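Local coordinates for putative NADH-flavin reductase (Lactobacillus casei ATCC 334, PDB 3H2S), which binds NADPH in a Rossmann-type fold and is probably an NAD(P)H-dependent oxidoreductase, at residues E160-G165 with I187-M192; T168-G173 with A193-D198. All blocks are in the same frame, centred on the assembly; numbering follows the deposited sequence.

Interaction 1: residues E160-G165 with I187-M192. With NDP (NADPH dihydro-nicotinamide-adenine-dinucleotide phosphate), chain C.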
loop_
_atom_site.group_PDB
_atom_site.type_symbol
_atom_site.label_atom_id
_atom_site.label_comp_id
_atom_site.label_asym_id
_atom_site.label_seq_id
_atom_site.Cartn_x
_atom_site.Cartn_y
_atom_site.Cartn_z
ATOM N N GLU A 160 -12.803 21.360 5.698
ATOM C CA GLU A 160 -13.571 20.567 6.649
ATOM C C GLU A 160 -14.933 20.157 6.083
ATOM O O GLU A 160 -15.421 19.047 6.345
ATOM C CB GLU A 160 -13.748 21.360 7.941
ATOM C CG GLU A 160 -15.038 21.081 8.689
ATOM C CD GLU A 160 -14.859 21.151 10.191
ATOM O OE1 GLU A 160 -13.694 21.229 10.646
ATOM O OE2 GLU A 160 -15.878 21.100 10.916
ATOM N N ALA A 161 -15.545 21.046 5.304
ATOM C CA ALA A 161 -16.859 20.761 4.727
ATOM C C ALA A 161 -16.764 20.586 3.217
ATOM O O ALA A 161 -16.194 21.426 2.529
ATOM C CB ALA A 161 -17.865 21.864 5.084
ATOM N N PHE A 162 -17.372 19.517 2.703
ATOM C CA PHE A 162 -17.287 19.195 1.271
ATOM C C PHE A 162 -18.696 19.064 0.638
ATOM O O PHE A 162 -19.063 18.008 0.106
ATOM C CB PHE A 162 -16.477 17.898 1.103
ATOM C CG PHE A 162 -16.015 17.628 -0.302
ATOM C CD1 PHE A 162 -16.093 18.602 -1.288
ATOM C CD2 PHE A 162 -15.482 16.383 -0.631
ATOM C CE1 PHE A 162 -15.625 18.347 -2.571
ATOM C CE2 PHE A 162 -15.026 16.113 -1.904
ATOM C CZ PHE A 162 -15.116 17.094 -2.886
ATOM N N PRO A 163 -19.482 20.149 0.675
ATOM C CA PRO A 163 -20.858 20.122 0.183
ATOM C C PRO A 163 -20.935 20.019 -1.345
ATOM O O PRO A 163 -20.009 20.425 -2.057
ATOM C CB PRO A 163 -21.408 21.485 0.636
ATOM C CG PRO A 163 -20.198 22.357 0.720
ATOM C CD PRO A 163 -19.129 21.464 1.247
ATOM N N SER A 164 -22.057 19.519 -1.848
ATOM C CA SER A 164 -22.315 19.548 -3.282
ATOM C C SER A 164 -22.605 20.975 -3.706
ATOM O O SER A 164 -23.192 21.739 -2.947
ATOM C CB SER A 164 -23.510 18.657 -3.623
ATOM O OG SER A 164 -24.001 18.959 -4.915
ATOM N N GLY A 165 -22.056 21.389 -4.842
ATOM C CA GLY A 165 -22.356 22.721 -5.355
ATOM C C GLY A 165 -21.598 23.040 -6.627
ATOM O O GLY A 165 -20.586 22.415 -6.910
ATOM N N ILE A 187 -15.425 23.563 0.785
ATOM C CA ILE A 187 -15.167 23.525 -0.643
ATOM C C ILE A 187 -16.294 22.737 -1.308
ATOM O O ILE A 187 -16.691 21.691 -0.806
ATOM C CB ILE A 187 -13.807 22.845 -0.950
ATOM C CG1 ILE A 187 -13.556 22.792 -2.464
ATOM C CG2 ILE A 187 -13.791 21.419 -0.405
ATOM C CD1 ILE A 187 -12.844 23.995 -3.018
ATOM N N THR A 188 -16.867 23.289 -2.376
ATOM C CA THR A 188 -17.891 22.580 -3.134
ATOM C C THR A 188 -17.296 21.500 -4.031
ATOM O O THR A 188 -16.124 21.568 -4.425
ATOM C CB THR A 188 -18.765 23.538 -3.981
ATOM O OG1 THR A 188 -17.950 24.178 -4.989
ATOM C CG2 THR A 188 -19.400 24.608 -3.086
ATOM N N THR A 189 -18.122 20.518 -4.381
ATOM C CA THR A 189 -17.724 19.526 -5.369
ATOM C C THR A 189 -17.301 20.187 -6.686
ATOM O O THR A 189 -16.360 19.739 -7.333
ATOM C CB THR A 189 -18.849 18.490 -5.621
ATOM O OG1 THR A 189 -20.065 19.174 -5.907
ATOM C CG2 THR A 189 -19.065 17.628 -4.390
ATOM N N GLY A 190 -17.981 21.268 -7.073
ATOM C CA GLY A 190 -17.622 21.985 -8.297
ATOM C C GLY A 190 -16.235 22.604 -8.233
ATOM O O GLY A 190 -15.443 22.479 -9.170
ATOM N N ASN A 191 -15.914 23.218 -7.101
ATOM C CA ASN A 191 -14.615 23.878 -6.926
ATOM C C ASN A 191 -13.443 22.915 -6.741
ATOM O O ASN A 191 -12.366 23.108 -7.331
ATOM C CB ASN A 191 -14.678 24.879 -5.765
ATOM C CG ASN A 191 -15.217 26.214 -6.199
ATOM O OD1 ASN A 191 -15.058 26.597 -7.359
ATOM N ND2 ASN A 191 -15.980 26.869 -5.322
HETATM N N MSE A 192 -13.712 21.795 -6.073
HETATM C CA MSE A 192 -12.762 20.692 -6.050
HETATM C C MSE A 192 -12.477 20.213 -7.473
HETATM O O MSE A 192 -11.321 19.955 -7.819
HETATM C CB MSE A 192 -13.283 19.532 -5.179
HETATM C CG MSE A 192 -12.403 18.293 -5.231
HETATM SE SE MSE A 192 -10.591 18.603 -4.511
HETATM C CE MSE A 192 -11.046 18.696 -2.616
HETATM P PA NDP C . -19.223 9.456 -2.656
HETATM O O1A NDP C . -19.734 8.821 -1.331
HETATM O O2A NDP C . -20.140 10.361 -3.405
HETATM O O5B NDP C . -18.995 7.978 -3.451
HETATM C C5B NDP C . -17.649 7.944 -3.992
HETATM C C4B NDP C . -17.530 6.804 -5.077
HETATM O O4B NDP C . -17.104 5.623 -4.427
HETATM C C3B NDP C . -18.905 6.437 -5.731
HETATM O O3B NDP C . -18.714 6.539 -7.107
HETATM C C2B NDP C . -19.099 4.931 -5.280
HETATM O O2B NDP C . -19.784 4.100 -6.150
HETATM C C1B NDP C . -17.598 4.529 -5.142
HETATM N N9A NDP C . -17.455 3.352 -4.270
HETATM C C8A NDP C . -17.745 3.347 -2.880
HETATM N N7A NDP C . -17.505 2.167 -2.303
HETATM C C5A NDP C . -17.005 1.365 -3.351
HETATM C C6A NDP C . -16.557 0.033 -3.330
HETATM N N6A NDP C . -16.630 -0.663 -2.161
HETATM N N1A NDP C . -16.360 -0.610 -4.537
HETATM C C2A NDP C . -16.300 0.182 -5.649
HETATM N N3A NDP C . -16.516 1.527 -5.762
HETATM C C4A NDP C . -16.954 2.081 -4.580
HETATM O O3 NDP C . -18.026 10.292 -2.056
HETATM P PN NDP C . -17.481 11.820 -2.030
HETATM O O1N NDP C . -17.504 12.366 -3.470
HETATM O O2N NDP C . -18.441 12.518 -1.115
HETATM O O5D NDP C . -15.928 11.886 -1.530
HETATM C C5D NDP C . -14.830 11.839 -2.446
HETATM C C4D NDP C . -13.539 11.970 -1.616
HETATM O O4D NDP C . -13.729 13.108 -0.793
HETATM C C3D NDP C . -13.149 10.780 -0.691
HETATM O O3D NDP C . -11.775 10.659 -0.627
HETATM C C2D NDP C . -13.796 11.242 0.666
HETATM O O2D NDP C . -13.107 10.711 1.769
HETATM C C1D NDP C . -13.468 12.774 0.550
HETATM N N1N NDP C . -14.200 13.551 1.548
HETATM C C2N NDP C . -13.394 14.187 2.584
HETATM C C3N NDP C . -14.197 14.786 3.739
HETATM C C7N NDP C . -13.367 15.838 4.454
HETATM O O7N NDP C . -12.179 15.635 4.662
HETATM N N7N NDP C . -14.011 16.935 5.006
HETATM C C4N NDP C . -15.635 15.199 3.503
HETATM C C5N NDP C . -16.413 14.269 2.608
HETATM C C6N NDP C . -15.654 13.490 1.557
HETATM P P2B NDP C . -21.411 4.149 -6.230
HETATM O O1X NDP C . -21.843 5.497 -6.913
HETATM O O2X NDP C . -21.826 3.053 -7.281
HETATM O O3X NDP C . -22.052 3.988 -4.895
HETATM O O HOH W 1 -21.145 19.565 -8.468
#

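Interaction 2: residues T168-G173 with A193-D198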
loop_
_atom_site.group_PDB
_atom_site.type_symbol
_atom_site.label_atom_id
_atom_site.label_comp_id
_atom_site.label_asym_id
_atom_site.label_seq_id
_atom_site.Cartn_x
_atom_site.Cartn_y
_atom_site.Cartn_z
ATOM N N THR A 168 -17.176 27.988 -8.425
ATOM C CA THR A 168 -17.088 29.444 -8.473
ATOM C C THR A 168 -15.633 29.858 -8.656
ATOM O O THR A 168 -15.197 30.096 -9.777
ATOM C CB THR A 168 -17.635 30.086 -7.182
ATOM O OG1 THR A 168 -16.994 29.488 -6.044
ATOM C CG2 THR A 168 -19.132 29.876 -7.080
ATOM N N SER A 169 -14.874 29.851 -7.560
ATOM C CA SER A 169 -13.406 29.923 -7.594
ATOM C C SER A 169 -12.910 29.239 -6.330
ATOM O O SER A 169 -13.651 29.148 -5.345
ATOM C CB SER A 169 -12.911 31.383 -7.583
ATOM O OG SER A 169 -13.190 32.040 -8.798
ATOM N N TYR A 170 -11.636 28.852 -6.314
ATOM C CA TYR A 170 -11.045 28.288 -5.105
ATOM C C TYR A 170 -9.756 28.988 -4.686
ATOM O O TYR A 170 -9.126 29.721 -5.476
ATOM C CB TYR A 170 -10.845 26.769 -5.228
ATOM C CG TYR A 170 -9.749 26.379 -6.189
ATOM C CD1 TYR A 170 -8.407 26.399 -5.799
ATOM C CD2 TYR A 170 -10.041 26.090 -7.514
ATOM C CE1 TYR A 170 -7.397 26.115 -6.703
ATOM C CE2 TYR A 170 -9.033 25.859 -8.434
ATOM C CZ TYR A 170 -7.717 25.866 -8.025
ATOM O OH TYR A 170 -6.719 25.556 -8.924
ATOM N N VAL A 171 -9.444 28.864 -3.402
ATOM C CA VAL A 171 -8.154 29.298 -2.859
ATOM C C VAL A 171 -7.369 28.073 -2.391
ATOM O O VAL A 171 -7.938 27.145 -1.826
ATOM C CB VAL A 171 -8.347 30.246 -1.668
ATOM C CG1 VAL A 171 -6.985 30.605 -1.049
ATOM C CG2 VAL A 171 -9.083 31.513 -2.109
ATOM N N ALA A 172 -6.070 28.045 -2.659
ATOM C CA ALA A 172 -5.275 26.860 -2.329
ATOM C C ALA A 172 -4.231 27.126 -1.246
ATOM O O ALA A 172 -3.712 28.234 -1.125
ATOM C CB ALA A 172 -4.627 26.276 -3.575
ATOM N N GLY A 173 -3.946 26.103 -0.447
ATOM C CA GLY A 173 -2.837 26.144 0.494
ATOM C C GLY A 173 -2.089 24.825 0.463
ATOM O O GLY A 173 -2.149 24.090 -0.527
ATOM N N ALA A 193 -13.518 20.110 -8.295
ATOM C CA ALA A 193 -13.328 19.714 -9.689
ATOM C C ALA A 193 -12.418 20.705 -10.436
ATOM O O ALA A 193 -11.550 20.287 -11.202
ATOM C CB ALA A 193 -14.677 19.566 -10.419
ATOM N N LEU A 194 -12.651 22.002 -10.242
ATOM C CA LEU A 194 -11.774 23.033 -10.815
ATOM C C LEU A 194 -10.326 22.779 -10.429
ATOM O O LEU A 194 -9.431 22.842 -11.270
ATOM C CB LEU A 194 -12.170 24.445 -10.342
ATOM C CG LEU A 194 -13.457 25.099 -10.853
ATOM C CD1 LEU A 194 -13.484 26.576 -10.444
ATOM C CD2 LEU A 194 -13.596 24.949 -12.364
ATOM N N ALA A 195 -10.097 22.589 -9.134
ATOM C CA ALA A 195 -8.744 22.402 -8.595
ATOM C C ALA A 195 -8.063 21.159 -9.168
ATOM O O ALA A 195 -6.879 21.165 -9.461
ATOM C CB ALA A 195 -8.793 22.341 -7.046
ATOM N N ILE A 196 -8.805 20.062 -9.247
ATOM C CA ILE A 196 -8.292 18.842 -9.825
ATOM C C ILE A 196 -7.904 18.985 -11.293
ATOM O O ILE A 196 -6.787 18.639 -11.674
ATOM C CB ILE A 196 -9.290 17.688 -9.619
ATOM C CG1 ILE A 196 -9.355 17.340 -8.118
ATOM C CG2 ILE A 196 -8.873 16.470 -10.460
ATOM C CD1 ILE A 196 -10.427 16.313 -7.748
ATOM N N LEU A 197 -8.800 19.557 -12.097
ATOM C CA LEU A 197 -8.540 19.743 -13.506
ATOM C C LEU A 197 -7.444 20.768 -13.726
ATOM O O LEU A 197 -6.654 20.626 -14.648
ATOM C CB LEU A 197 -9.811 20.128 -14.276
ATOM C CG LEU A 197 -10.552 18.942 -14.915
ATOM C CD1 LEU A 197 -9.662 18.198 -15.902
ATOM C CD2 LEU A 197 -11.087 18.001 -13.844
ATOM N N ASP A 198 -7.358 21.757 -12.838
ATOM C CA ASP A 198 -6.258 22.725 -12.905
ATOM C C ASP A 198 -4.921 22.009 -12.783
ATOM O O ASP A 198 -3.976 22.323 -13.499
ATOM C CB ASP A 198 -6.391 23.789 -11.812
ATOM C CG ASP A 198 -7.350 24.904 -12.203
ATOM O OD1 ASP A 198 -7.849 24.894 -13.348
ATOM O OD2 ASP A 198 -7.593 25.790 -11.364
HETATM O O HOH W 2 -5.248 23.437 -8.518
#

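Interaction 1: residues E160-G165 with I187-M192
The Phe162 ring stands between NADPH and the start of helix 189-201. Around its rim, near the ring plane, lie three oxygens: Ile187 O, 3.2 Å from CD1, Thr188 O beside CE1, and the ribose O4D of the cofactor, 3.5 Å from CE2. Thr189 CA and CB of Met192, a selenomethionine, approach CE1 obliquely, and the Met192 side chain crosses that of Phe162 at about a right angle. Ile187 lies alongside, its CG2 3.7 Å from CD1. CG of Phe162 is anti to the backbone N (chi1 -165°), while CB and CD2 touch the dihydronicotinamide. An alanine here would probably open a gap between the ribose O4D, Ile187 CG2 and Met192 CB and leave C6N of the nicotinamide without the CD2 contact. Segment 160-165 is part of the loop that follows strand 153-158 of the Rossmann-type fold, and it borders the cofactor pocket: Glu160 O lies 2.9 Å from the carboxamide N7N. Backbone hydrogen bonds run from Ile187 N to Ala161 O and from Thr189 N to Pro163 O; Gly190 N to Gly165 O, 2.9 Å, extends the series into the helix's first turn. Thr188 is the N-cap, its OG1 accepting from Asn191 N at 3.1 Å. Thr189 OG1, set between backbone N and carbonyl carbon, accepts from Gly165 N at 3.2 Å (N-H...O 164°), and a water links this hydroxyl to Gly165 O. Arg11 of helix 11-22 bonds through NH2 to Phe162 O.

Interaction 2: residues T168-G173 with A193-D198
Tyr170 reaches from strand 170-173 to helix 189-201, carrying most of this contact. Its CB points at the helix, and CG sits between the backbone N and the carbonyl carbon (chi1 71°). From there CD2 comes to 3.9 Å from Leu194 CB, the two side chains crossing obliquely. CE2 lies closer in, 3.5 Å from Ala195 CA. The methyl of Ala195 rests over the ring centre in a CH-pi contact, CB 3.8 Å from the centroid and 11° off the normal; a side chain this short lets the ring lie close against the helix backbone. At the tip, Tyr170 OH donates to Asp198 OD2 at 2.6 Å. The two side chains meet tip to tip, with OD2 near the ring plane, the carboxylate turned 50° from the ring and the anti lone pair in use. A water donates both to Tyr170 OH, at 2.6 Å, and to Ala195 O, at 3.0 Å, so the hydroxyl is gripped by a carboxylate and a water itself tied to the helix backbone. The other carboxylate oxygen, Asp198 OD1, makes a salt bridge with Arg23, a charge that is likely to hold Asp198 ionised and limit its rotation. Nearer the start of segment 168-173, Leu194 CD1 packs loosely on Thr168 O. Val212 of strand 209-214 touches both Tyr170 and Ala195. Strand 170-173, outermost within this chain, runs antiparallel to 209-214, and helix 189-201 packs against one face of the sheet, as in the layered alpha/beta architecture of Rossmann-type folds.

Interactions 1 and 2 share helix 189-201, the first using its N-terminal turn and the second the turns that follow; their centres lie 10 Å apart. Asn191 bridges them: its OD1 is 2.7 Å from Thr168 N, a probable hydrogen bond, while its ND2 bonds to Asp214. Packing adds to this, with Ile187 CD1 4.1 Å from Tyr170 CB. Only interaction 1 reaches NADPH, through Phe162 and Glu160. In interaction 2 the side chain of Ala195 is about 12 Å from the cofactor; that contact, which joins the helix to the edge strand, lies away from the pocket.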